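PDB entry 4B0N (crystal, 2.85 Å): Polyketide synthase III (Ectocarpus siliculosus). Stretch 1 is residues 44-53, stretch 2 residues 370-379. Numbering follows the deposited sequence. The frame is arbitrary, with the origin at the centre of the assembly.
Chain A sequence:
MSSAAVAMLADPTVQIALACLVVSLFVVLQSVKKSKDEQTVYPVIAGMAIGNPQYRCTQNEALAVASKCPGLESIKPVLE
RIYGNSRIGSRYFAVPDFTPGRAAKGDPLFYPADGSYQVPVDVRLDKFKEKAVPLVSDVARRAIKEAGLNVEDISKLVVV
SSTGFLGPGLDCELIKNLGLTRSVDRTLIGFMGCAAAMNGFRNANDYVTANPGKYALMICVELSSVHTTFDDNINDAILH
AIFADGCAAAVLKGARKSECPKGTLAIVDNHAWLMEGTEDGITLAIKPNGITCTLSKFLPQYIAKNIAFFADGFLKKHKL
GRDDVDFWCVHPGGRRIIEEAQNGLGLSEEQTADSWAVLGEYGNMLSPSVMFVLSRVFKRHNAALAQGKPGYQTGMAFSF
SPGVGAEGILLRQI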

# COMPACT_ATOMS: atom_id res chain seq x y z
N VAL A 44 13.07 17.27 3.95
CA VAL A 44 13.97 17.59 2.84
C VAL A 44 14.45 16.31 2.16
O VAL A 44 14.78 15.33 2.83
CB VAL A 44 15.22 18.39 3.30
CG1 VAL A 44 16.01 18.88 2.09
CG2 VAL A 44 14.84 19.57 4.18
N ILE A 45 14.50 16.34 0.83
CA ILE A 45 15.12 15.27 0.05
C ILE A 45 16.64 15.39 0.16
O ILE A 45 17.24 16.31 -0.40
CB ILE A 45 14.65 15.29 -1.43
CG1 ILE A 45 13.14 15.04 -1.51
CG2 ILE A 45 15.41 14.25 -2.25
CD1 ILE A 45 12.49 15.55 -2.78
N ALA A 46 17.24 14.48 0.92
CA ALA A 46 18.69 14.49 1.17
C ALA A 46 19.49 13.79 0.06
O ALA A 46 20.64 14.15 -0.20
CB ALA A 46 18.99 13.86 2.52
N GLY A 47 18.87 12.80 -0.57
CA GLY A 47 19.49 12.08 -1.68
C GLY A 47 18.45 11.57 -2.64
O GLY A 47 17.36 11.16 -2.23
N MET A 48 18.78 11.59 -3.93
CA MET A 48 17.88 11.12 -4.97
C MET A 48 18.65 10.37 -6.05
O MET A 48 19.75 10.78 -6.44
CB MET A 48 17.10 12.30 -5.57
CG MET A 48 16.09 11.92 -6.64
SD MET A 48 14.84 13.20 -6.91
CE MET A 48 13.66 12.77 -5.62
N ALA A 49 18.08 9.27 -6.53
CA ALA A 49 18.66 8.52 -7.63
C ALA A 49 17.58 8.03 -8.59
O ALA A 49 16.51 7.59 -8.17
CB ALA A 49 19.49 7.35 -7.12
N ILE A 50 17.87 8.12 -9.88
CA ILE A 50 17.02 7.54 -10.92
C ILE A 50 17.64 6.26 -11.46
O ILE A 50 18.85 6.05 -11.36
CB ILE A 50 16.74 8.54 -12.08
CG1 ILE A 50 18.05 9.08 -12.67
CG2 ILE A 50 15.82 9.66 -11.59
CD1 ILE A 50 17.90 9.70 -14.05
N GLY A 51 16.80 5.40 -12.03
CA GLY A 51 17.26 4.11 -12.55
C GLY A 51 16.34 3.55 -13.62
O GLY A 51 15.16 3.88 -13.68
N ASN A 52 16.91 2.70 -14.46
CA ASN A 52 16.16 2.09 -15.56
C ASN A 52 16.54 0.63 -15.79
O ASN A 52 17.65 0.22 -15.46
CB ASN A 52 16.37 2.90 -16.84
CG ASN A 52 15.60 4.19 -16.84
OD1 ASN A 52 14.40 4.20 -16.58
ND2 ASN A 52 16.28 5.29 -17.12
N PRO A 53 15.60 -0.16 -16.34
CA PRO A 53 15.93 -1.53 -16.72
C PRO A 53 16.91 -1.57 -17.90
O PRO A 53 17.30 -0.53 -18.44
CB PRO A 53 14.58 -2.13 -17.11
CG PRO A 53 13.73 -0.96 -17.47
CD PRO A 53 14.16 0.13 -16.53
N VAL A 370 7.32 11.40 -12.13
CA VAL A 370 7.35 12.69 -11.44
C VAL A 370 8.73 12.95 -10.83
O VAL A 370 9.23 14.08 -10.88
CB VAL A 370 6.27 12.76 -10.32
CG1 VAL A 370 6.03 14.20 -9.89
CG2 VAL A 370 4.97 12.13 -10.78
N MET A 371 9.34 11.90 -10.26
CA MET A 371 10.67 11.98 -9.66
C MET A 371 11.75 12.22 -10.72
O MET A 371 12.77 12.84 -10.44
CB MET A 371 11.01 10.68 -8.91
CG MET A 371 9.86 10.01 -8.18
SD MET A 371 9.98 10.13 -6.38
CE MET A 371 11.27 8.95 -6.01
N PHE A 372 11.53 11.71 -11.93
CA PHE A 372 12.46 11.93 -13.03
C PHE A 372 12.47 13.40 -13.44
O PHE A 372 13.54 14.00 -13.60
CB PHE A 372 12.12 11.02 -14.22
CG PHE A 372 12.71 9.64 -14.13
CD1 PHE A 372 12.18 8.70 -13.25
CD2 PHE A 372 13.77 9.27 -14.94
CE1 PHE A 372 12.72 7.42 -13.17
CE2 PHE A 372 14.31 7.99 -14.87
CZ PHE A 372 13.79 7.07 -13.98
N VAL A 373 11.28 13.98 -13.62
CA VAL A 373 11.14 15.41 -13.92
C VAL A 373 11.74 16.24 -12.79
O VAL A 373 12.54 17.14 -13.03
CB VAL A 373 9.65 15.81 -14.11
CG1 VAL A 373 9.54 17.29 -14.46
CG2 VAL A 373 8.98 14.96 -15.18
N LEU A 374 11.35 15.90 -11.56
CA LEU A 374 11.86 16.55 -10.36
C LEU A 374 13.38 16.49 -10.31
O LEU A 374 14.04 17.49 -10.02
CB LEU A 374 11.23 15.90 -9.13
CG LEU A 374 11.21 16.54 -7.74
CD1 LEU A 374 12.40 16.08 -6.91
CD2 LEU A 374 11.09 18.07 -7.77
N SER A 375 13.94 15.32 -10.63
CA SER A 375 15.39 15.12 -10.66
C SER A 375 16.01 15.60 -11.97
O SER A 375 17.00 15.04 -12.45
CB SER A 375 15.76 13.66 -10.39
OG SER A 375 17.16 13.48 -10.38
N ARG A 376 15.40 16.64 -12.55
CA ARG A 376 15.99 17.37 -13.67
C ARG A 376 16.14 18.81 -13.22
O ARG A 376 17.13 19.47 -13.53
CB ARG A 376 15.09 17.31 -14.90
CG ARG A 376 15.20 16.02 -15.70
CD ARG A 376 14.42 16.13 -16.99
NE ARG A 376 14.84 17.27 -17.81
CZ ARG A 376 15.82 17.24 -18.71
NH1 ARG A 376 16.49 16.11 -18.92
NH2 ARG A 376 16.13 18.33 -19.39
N VAL A 377 15.14 19.28 -12.47
CA VAL A 377 15.14 20.61 -11.86
C VAL A 377 16.26 20.72 -10.83
O VAL A 377 16.95 21.74 -10.76
CB VAL A 377 13.77 20.90 -11.19
CG1 VAL A 377 13.82 22.19 -10.39
CG2 VAL A 377 12.67 20.95 -12.23
N PHE A 378 16.44 19.65 -10.05
CA PHE A 378 17.44 19.58 -8.99
C PHE A 378 18.87 19.70 -9.49
O PHE A 378 19.74 20.19 -8.77
CB PHE A 378 17.26 18.28 -8.20
CG PHE A 378 16.20 18.34 -7.13
CD1 PHE A 378 15.12 19.21 -7.23
CD2 PHE A 378 16.27 17.50 -6.03
CE1 PHE A 378 14.15 19.26 -6.25
CE2 PHE A 378 15.30 17.53 -5.04
CZ PHE A 378 14.24 18.42 -5.15
N LYS A 379 19.12 19.25 -10.72
CA LYS A 379 20.43 19.38 -11.37
C LYS A 379 20.74 20.84 -11.66
O LYS A 379 21.78 21.34 -11.25
CB LYS A 379 20.51 18.55 -12.66
CG LYS A 379 20.89 17.09 -12.44
CD LYS A 379 21.25 16.38 -13.74
CE LYS A 379 20.02 16.00 -14.56
NZ LYS A 379 20.37 15.35 -15.85

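This is an apolar contact in which one face of a strand packs against a kinked helix, with no hydrogen bond between them. Residues 44-51 belong to a strand that begins earlier in the chain, and 370-379 are part of a longer helix. Their axes come within 9.0 Å, and their N-to-C directions differ by 123°, so the two cross obliquely. The backbones come closest at Ile50 and Phe372, whose CA atoms are 6.7 Å apart. Together the stretches bury 444 Å².

The helix is kinked near Ser375. Ser375 N still bonds to Met371 O at 2.7 Å, but Arg376 N reaches Val373 O, three residues back, at 2.9 Å.

Ile45, Met48 and Ile50 point toward the helix, while Ala49 points away. At one end, Ile45 CD1 lies 4.1 Å from Phe378 CZ and 4.2 Å from Leu374 CD1. These are van der Waals contacts between nonpolar groups.

Met48 has the largest area covered by the helix. Its long, unbranched side chain extends with chi1 and chi2 both t. Its SD sits 3.6 Å from Ser375 CB, and its CE is 3.8 Å from Leu374 CD1. The small side chain of Ser375 meets the sulfur through carbon. SD also lies 5.2 Å from the centroid of the Phe378 ring, in an oblique sulfur-aromatic approach.

Ile50 covers one face of the Phe372 ring. Its CG2 is 3.8 Å from the ring centroid and only 4° off the normal, a CH-pi contact in which a methyl group meets the pi cloud. Ile50 CB is 3.7 Å from Phe372 CE2. At the ring edge, Gly51 O approaches Phe372 CZ at 3.5 Å. The edge suits a carbonyl oxygen because the ring hydrogens carry slight positive charge. Asn52 OD1 is 3.9 Å from Phe372 CZ.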